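Local coordinates for glycosylation Associate Protein 2 (Streptococcus agalactiae serotype V, PDB 6OYC) that probably takes part, within the Gap123 complex, in the glycosylation and accessory Sec secretion of streptococcal surface adhesins, at residues 193-207 / 239-253. Numbering follows the deposited sequence.
Sequences IIEGDIDIRLVISLI and SLAVKLFAKGKGIVK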
loop_
_atom_site.group_PDB
_atom_site.type_symbol
_atom_site.label_atom_id
_atom_site.label_comp_id
_atom_site.label_asym_id
_atom_site.label_seq_id
_atom_site.Cartn_x
_atom_site.Cartn_y
_atom_site.Cartn_z
ATOM N N ILE B 193 -12.110 10.929 14.087
ATOM C CA ILE B 193 -11.541 11.686 15.188
ATOM C C ILE B 193 -12.669 12.049 16.144
ATOM O O ILE B 193 -13.751 12.449 15.711
ATOM C CB ILE B 193 -10.831 12.951 14.681
ATOM C CG1 ILE B 193 -9.446 12.601 14.162
ATOM C CG2 ILE B 193 -10.724 13.969 15.790
ATOM C CD1 ILE B 193 -8.947 13.622 13.184
ATOM N N ILE B 194 -12.400 11.922 17.445
ATOM C CA ILE B 194 -13.326 12.266 18.516
ATOM C C ILE B 194 -12.806 13.495 19.240
ATOM O O ILE B 194 -11.604 13.610 19.478
ATOM C CB ILE B 194 -13.472 11.124 19.541
ATOM C CG1 ILE B 194 -13.831 9.806 18.871
ATOM C CG2 ILE B 194 -14.498 11.504 20.582
ATOM C CD1 ILE B 194 -14.993 9.928 17.978
ATOM N N GLU B 195 -13.714 14.392 19.631
ATOM C CA GLU B 195 -13.422 15.436 20.607
ATOM C C GLU B 195 -14.556 15.475 21.618
ATOM O O GLU B 195 -15.730 15.491 21.231
ATOM C CB GLU B 195 -13.262 16.802 19.956
ATOM C CG GLU B 195 -12.281 16.821 18.802
ATOM C CD GLU B 195 -12.450 18.057 17.935
ATOM O OE1 GLU B 195 -12.645 17.925 16.701
ATOM O OE2 GLU B 195 -12.402 19.171 18.498
ATOM N N GLY B 196 -14.204 15.487 22.903
ATOM C CA GLY B 196 -15.168 15.485 23.987
ATOM C C GLY B 196 -15.310 14.120 24.624
ATOM O O GLY B 196 -14.541 13.188 24.369
ATOM N N ASP B 197 -16.335 14.003 25.467
ATOM C CA ASP B 197 -16.653 12.735 26.130
ATOM C C ASP B 197 -17.666 11.953 25.290
ATOM O O ASP B 197 -18.843 11.810 25.629
ATOM C CB ASP B 197 -17.177 12.987 27.538
ATOM C CG ASP B 197 -16.378 14.039 28.270
ATOM O OD1 ASP B 197 -15.165 13.822 28.508
ATOM O OD2 ASP B 197 -16.967 15.096 28.592
ATOM N N ILE B 198 -17.181 11.448 24.159
ATOM C CA ILE B 198 -17.987 10.654 23.244
ATOM C C ILE B 198 -17.396 9.264 23.162
ATOM O O ILE B 198 -16.178 9.101 23.068
ATOM C CB ILE B 198 -18.044 11.250 21.830
ATOM C CG1 ILE B 198 -18.487 12.690 21.872
ATOM C CG2 ILE B 198 -19.001 10.431 20.952
ATOM C CD1 ILE B 198 -19.094 13.101 20.558
ATOM N N ASP B 199 -18.256 8.268 23.164
ATOM C CA ASP B 199 -17.859 6.924 22.805
ATOM C C ASP B 199 -18.670 6.525 21.584
ATOM O O ASP B 199 -19.861 6.842 21.492
ATOM C CB ASP B 199 -18.079 5.957 23.979
ATOM C CG ASP B 199 -17.162 6.258 25.177
ATOM O OD1 ASP B 199 -16.262 7.119 25.059
ATOM O OD2 ASP B 199 -17.330 5.622 26.239
ATOM N N ILE B 200 -18.025 5.881 20.626
ATOM C CA ILE B 200 -18.731 5.363 19.465
ATOM C C ILE B 200 -18.509 3.860 19.384
ATOM O O ILE B 200 -17.447 3.342 19.755
ATOM C CB ILE B 200 -18.309 6.050 18.147
ATOM C CG1 ILE B 200 -16.829 5.833 17.877
ATOM C CG2 ILE B 200 -18.631 7.542 18.179
ATOM C CD1 ILE B 200 -16.395 6.348 16.524
ATOM N N ARG B 201 -19.539 3.163 18.894
ATOM C CA ARG B 201 -19.524 1.724 18.684
ATOM C C ARG B 201 -19.986 1.395 17.267
ATOM O O ARG B 201 -21.035 1.867 16.813
ATOM C CB ARG B 201 -20.414 0.996 19.697
ATOM C CG ARG B 201 -20.543 -0.491 19.364
ATOM C CD ARG B 201 -21.523 -1.216 20.273
ATOM N NE ARG B 201 -21.024 -1.270 21.641
ATOM C CZ ARG B 201 -21.786 -1.299 22.730
ATOM N NH1 ARG B 201 -23.110 -1.292 22.638
ATOM N NH2 ARG B 201 -21.208 -1.333 23.919
ATOM N N LEU B 202 -19.219 0.561 16.589
ATOM C CA LEU B 202 -19.558 0.072 15.265
ATOM C C LEU B 202 -20.141 -1.330 15.392
ATOM O O LEU B 202 -19.512 -2.208 15.988
ATOM C CB LEU B 202 -18.304 0.048 14.394
ATOM C CG LEU B 202 -18.404 0.328 12.908
ATOM C CD1 LEU B 202 -19.058 1.684 12.670
ATOM C CD2 LEU B 202 -17.010 0.274 12.319
ATOM N N VAL B 203 -21.335 -1.541 14.842
ATOM C CA VAL B 203 -21.954 -2.862 14.781
ATOM C C VAL B 203 -21.921 -3.341 13.336
ATOM O O VAL B 203 -22.313 -2.616 12.416
ATOM C CB VAL B 203 -23.385 -2.853 15.343
ATOM C CG1 VAL B 203 -24.031 -4.203 15.149
ATOM C CG2 VAL B 203 -23.360 -2.468 16.812
ATOM N N ILE B 204 -21.410 -4.547 13.135
ATOM C CA ILE B 204 -21.147 -5.094 11.817
ATOM C C ILE B 204 -21.873 -6.425 11.752
ATOM O O ILE B 204 -21.584 -7.323 12.552
ATOM C CB ILE B 204 -19.632 -5.263 11.575
ATOM C CG1 ILE B 204 -18.947 -3.911 11.737
ATOM C CG2 ILE B 204 -19.328 -5.854 10.181
ATOM C CD1 ILE B 204 -17.495 -4.003 11.947
ATOM N N SER B 205 -22.820 -6.541 10.817
ATOM C CA SER B 205 -23.693 -7.708 10.678
ATOM C C SER B 205 -23.427 -8.427 9.353
ATOM O O SER B 205 -23.500 -7.815 8.276
ATOM C CB SER B 205 -25.177 -7.298 10.754
ATOM O OG SER B 205 -25.485 -6.541 11.920
ATOM N N LEU B 206 -23.165 -9.730 9.426
ATOM C CA LEU B 206 -22.886 -10.539 8.241
ATOM C C LEU B 206 -24.182 -11.168 7.720
ATOM O O LEU B 206 -24.726 -12.097 8.331
ATOM C CB LEU B 206 -21.853 -11.608 8.568
ATOM C CG LEU B 206 -21.502 -12.600 7.454
ATOM C CD1 LEU B 206 -21.056 -11.868 6.186
ATOM C CD2 LEU B 206 -20.415 -13.562 7.961
ATOM N N ILE B 207 -24.669 -10.668 6.584
ATOM C CA ILE B 207 -25.852 -11.210 5.916
ATOM C C ILE B 207 -25.404 -12.340 4.991
ATOM O O ILE B 207 -24.590 -12.117 4.091
ATOM C CB ILE B 207 -26.597 -10.108 5.132
ATOM C CG1 ILE B 207 -27.037 -8.971 6.071
ATOM C CG2 ILE B 207 -27.807 -10.685 4.364
ATOM C CD1 ILE B 207 -26.870 -7.571 5.481
ATOM N N SER B 239 -22.428 -10.513 2.845
ATOM C CA SER B 239 -22.048 -9.110 2.815
ATOM C C SER B 239 -22.348 -8.488 4.167
ATOM O O SER B 239 -23.102 -9.041 4.978
ATOM C CB SER B 239 -22.753 -8.337 1.695
ATOM O OG SER B 239 -24.158 -8.421 1.799
ATOM N N LEU B 240 -21.728 -7.339 4.409
ATOM C CA LEU B 240 -21.786 -6.672 5.697
ATOM C C LEU B 240 -22.740 -5.486 5.653
ATOM O O LEU B 240 -22.737 -4.712 4.695
ATOM C CB LEU B 240 -20.408 -6.163 6.108
ATOM C CG LEU B 240 -19.297 -7.181 6.284
ATOM C CD1 LEU B 240 -18.035 -6.456 6.772
ATOM C CD2 LEU B 240 -19.752 -8.284 7.254
ATOM N N ALA B 241 -23.532 -5.337 6.709
ATOM C CA ALA B 241 -24.219 -4.088 7.016
ATOM C C ALA B 241 -23.536 -3.429 8.208
ATOM O O ALA B 241 -23.188 -4.103 9.184
ATOM C CB ALA B 241 -25.694 -4.330 7.327
ATOM N N VAL B 242 -23.330 -2.116 8.130
ATOM C CA VAL B 242 -22.536 -1.396 9.121
ATOM C C VAL B 242 -23.402 -0.317 9.736
ATOM O O VAL B 242 -24.002 0.480 9.004
ATOM C CB VAL B 242 -21.267 -0.783 8.500
ATOM C CG1 VAL B 242 -20.489 0.011 9.550
ATOM C CG2 VAL B 242 -20.409 -1.869 7.920
ATOM N N LYS B 243 -23.486 -0.317 11.077
ATOM C CA LYS B 243 -24.196 0.682 11.871
ATOM C C LYS B 243 -23.240 1.292 12.894
ATOM O O LYS B 243 -22.360 0.610 13.421
ATOM C CB LYS B 243 -25.402 0.067 12.615
ATOM C CG LYS B 243 -26.442 -0.579 11.710
ATOM C CD LYS B 243 -27.084 -1.808 12.352
ATOM C CE LYS B 243 -26.347 -3.102 11.982
ATOM N NZ LYS B 243 -27.229 -4.301 12.210
ATOM N N LEU B 244 -23.416 2.572 13.192
ATOM C CA LEU B 244 -22.621 3.238 14.217
ATOM C C LEU B 244 -23.545 3.736 15.329
ATOM O O LEU B 244 -24.595 4.319 15.054
ATOM C CB LEU B 244 -21.798 4.383 13.617
ATOM C CG LEU B 244 -20.872 5.205 14.530
ATOM C CD1 LEU B 244 -19.799 5.855 13.738
ATOM C CD2 LEU B 244 -21.639 6.307 15.186
ATOM N N PHE B 245 -23.170 3.456 16.573
ATOM C CA PHE B 245 -23.832 3.952 17.770
ATOM C C PHE B 245 -22.890 4.906 18.498
ATOM O O PHE B 245 -21.665 4.825 18.354
ATOM C CB PHE B 245 -24.219 2.811 18.724
ATOM C CG PHE B 245 -25.248 1.870 18.169
ATOM C CD1 PHE B 245 -24.937 0.995 17.151
ATOM C CD2 PHE B 245 -26.525 1.832 18.695
ATOM C CE1 PHE B 245 -25.903 0.130 16.644
ATOM C CE2 PHE B 245 -27.482 0.963 18.196
ATOM C CZ PHE B 245 -27.165 0.119 17.170
ATOM N N ALA B 246 -23.475 5.813 19.276
ATOM C CA ALA B 246 -22.715 6.803 20.018
ATOM C C ALA B 246 -23.421 7.105 21.331
ATOM O O ALA B 246 -24.612 6.829 21.509
ATOM C CB ALA B 246 -22.532 8.103 19.227
ATOM N N LYS B 247 -22.656 7.682 22.249
ATOM C CA LYS B 247 -23.176 8.180 23.510
ATOM C C LYS B 247 -22.265 9.298 24.006
ATOM O O LYS B 247 -21.080 9.367 23.655
ATOM C CB LYS B 247 -23.291 7.066 24.554
ATOM C CG LYS B 247 -21.981 6.407 24.930
ATOM C CD LYS B 247 -22.217 5.483 26.109
ATOM C CE LYS B 247 -20.949 4.855 26.624
ATOM N NZ LYS B 247 -21.247 4.170 27.923
ATOM N N GLY B 248 -22.836 10.174 24.829
ATOM C CA GLY B 248 -22.096 11.296 25.364
ATOM C C GLY B 248 -22.303 12.569 24.563
ATOM O O GLY B 248 -23.289 12.745 23.849
ATOM N N LYS B 249 -21.341 13.470 24.688
ATOM C CA LYS B 249 -21.449 14.795 24.110
ATOM C C LYS B 249 -20.101 15.221 23.548
ATOM O O LYS B 249 -19.059 14.990 24.167
ATOM C CB LYS B 249 -21.951 15.790 25.160
ATOM C CG LYS B 249 -21.457 17.233 24.975
ATOM C CD LYS B 249 -22.455 18.103 24.201
ATOM C CE LYS B 249 -21.891 19.499 23.805
ATOM N NZ LYS B 249 -20.927 19.540 22.665
ATOM N N GLY B 250 -20.128 15.834 22.384
ATOM C CA GLY B 250 -18.942 16.351 21.759
ATOM C C GLY B 250 -19.065 16.267 20.242
ATOM O O GLY B 250 -20.139 16.501 19.682
ATOM N N ILE B 251 -17.949 15.926 19.600
ATOM C CA ILE B 251 -17.823 15.993 18.150
ATOM C C ILE B 251 -17.257 14.681 17.639
ATOM O O ILE B 251 -16.270 14.175 18.177
ATOM C CB ILE B 251 -16.918 17.154 17.702
ATOM C CG1 ILE B 251 -17.487 18.486 18.174
ATOM C CG2 ILE B 251 -16.769 17.143 16.183
ATOM C CD1 ILE B 251 -16.648 19.667 17.757
ATOM N N VAL B 252 -17.893 14.129 16.613
ATOM C CA VAL B 252 -17.352 13.023 15.829
ATOM C C VAL B 252 -17.072 13.566 14.439
ATOM O O VAL B 252 -17.929 14.247 13.860
ATOM C CB VAL B 252 -18.345 11.847 15.753
ATOM C CG1 VAL B 252 -17.662 10.600 15.219
ATOM C CG2 VAL B 252 -18.993 11.605 17.109
ATOM N N LYS B 253 -15.874 13.298 13.920
ATOM C CA LYS B 253 -15.529 13.558 12.527
ATOM C C LYS B 253 -15.247 12.217 11.884
ATOM O O LYS B 253 -14.316 11.526 12.293
ATOM C CB LYS B 253 -14.302 14.465 12.383
ATOM C CG LYS B 253 -14.464 15.873 12.919
ATOM C CD LYS B 253 -13.498 16.827 12.203
ATOM C CE LYS B 253 -13.486 18.234 12.822
ATOM N NZ LYS B 253 -12.773 18.316 14.134
HETATM O O HOH W 1 -25.446 -10.832 1.407
#
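I193–I207 and S239–K253 pair as antiparallel strands from I193 opposite K253 to I207 opposite S239; the axes of 198-207 and 239-247 run 4.5 Å apart at 158°, and both segments turn a corner, at 196-197 and 248-250, to pass from one sheet into another. Regular backbone bonds on both arms, such as F245 N to R201 O (2.7 Å), hold the register. At the corner the bond from K249 N to D197 O lengthens to 3.1 Å, its donor well above the carbonyl plane, and G248 and G250 bring their CA atoms against the carbonyls of D197 and E195. On the buried face, I204 CG2 meets both methyls of L240, L202 CD1 packs on V242 CG1 (3.8 Å), and I200 CG2 reaches A246 CB and V252 CG2. I198 spans the bend with its CG2 branch, which stands anti to the backbone N and lies 4.0 Å from V252 CG2, tying the two arms together; F164 covers it from strand 157-165. The other face mixes polar and apolar groups. V203 CG2 approaches the F245 ring obliquely, 3.6 Å from CE1. K243, bent at chi2 and chi3, carries NZ over to donate to S205 OG (2.9 Å), which also bonds E218. E195 OE1 and K253 NZ form a salt bridge of 2.6 Å, while R201 turns to E222. This two-faced chemistry is consistent with a corner at which paired strands pass between two antiparallel sheets packed as a beta-sandwich: aliphatic side chains join the sheets inside, and one salt bridge and a lysine-to-serine bond cross between the strands on the other, more exposed face.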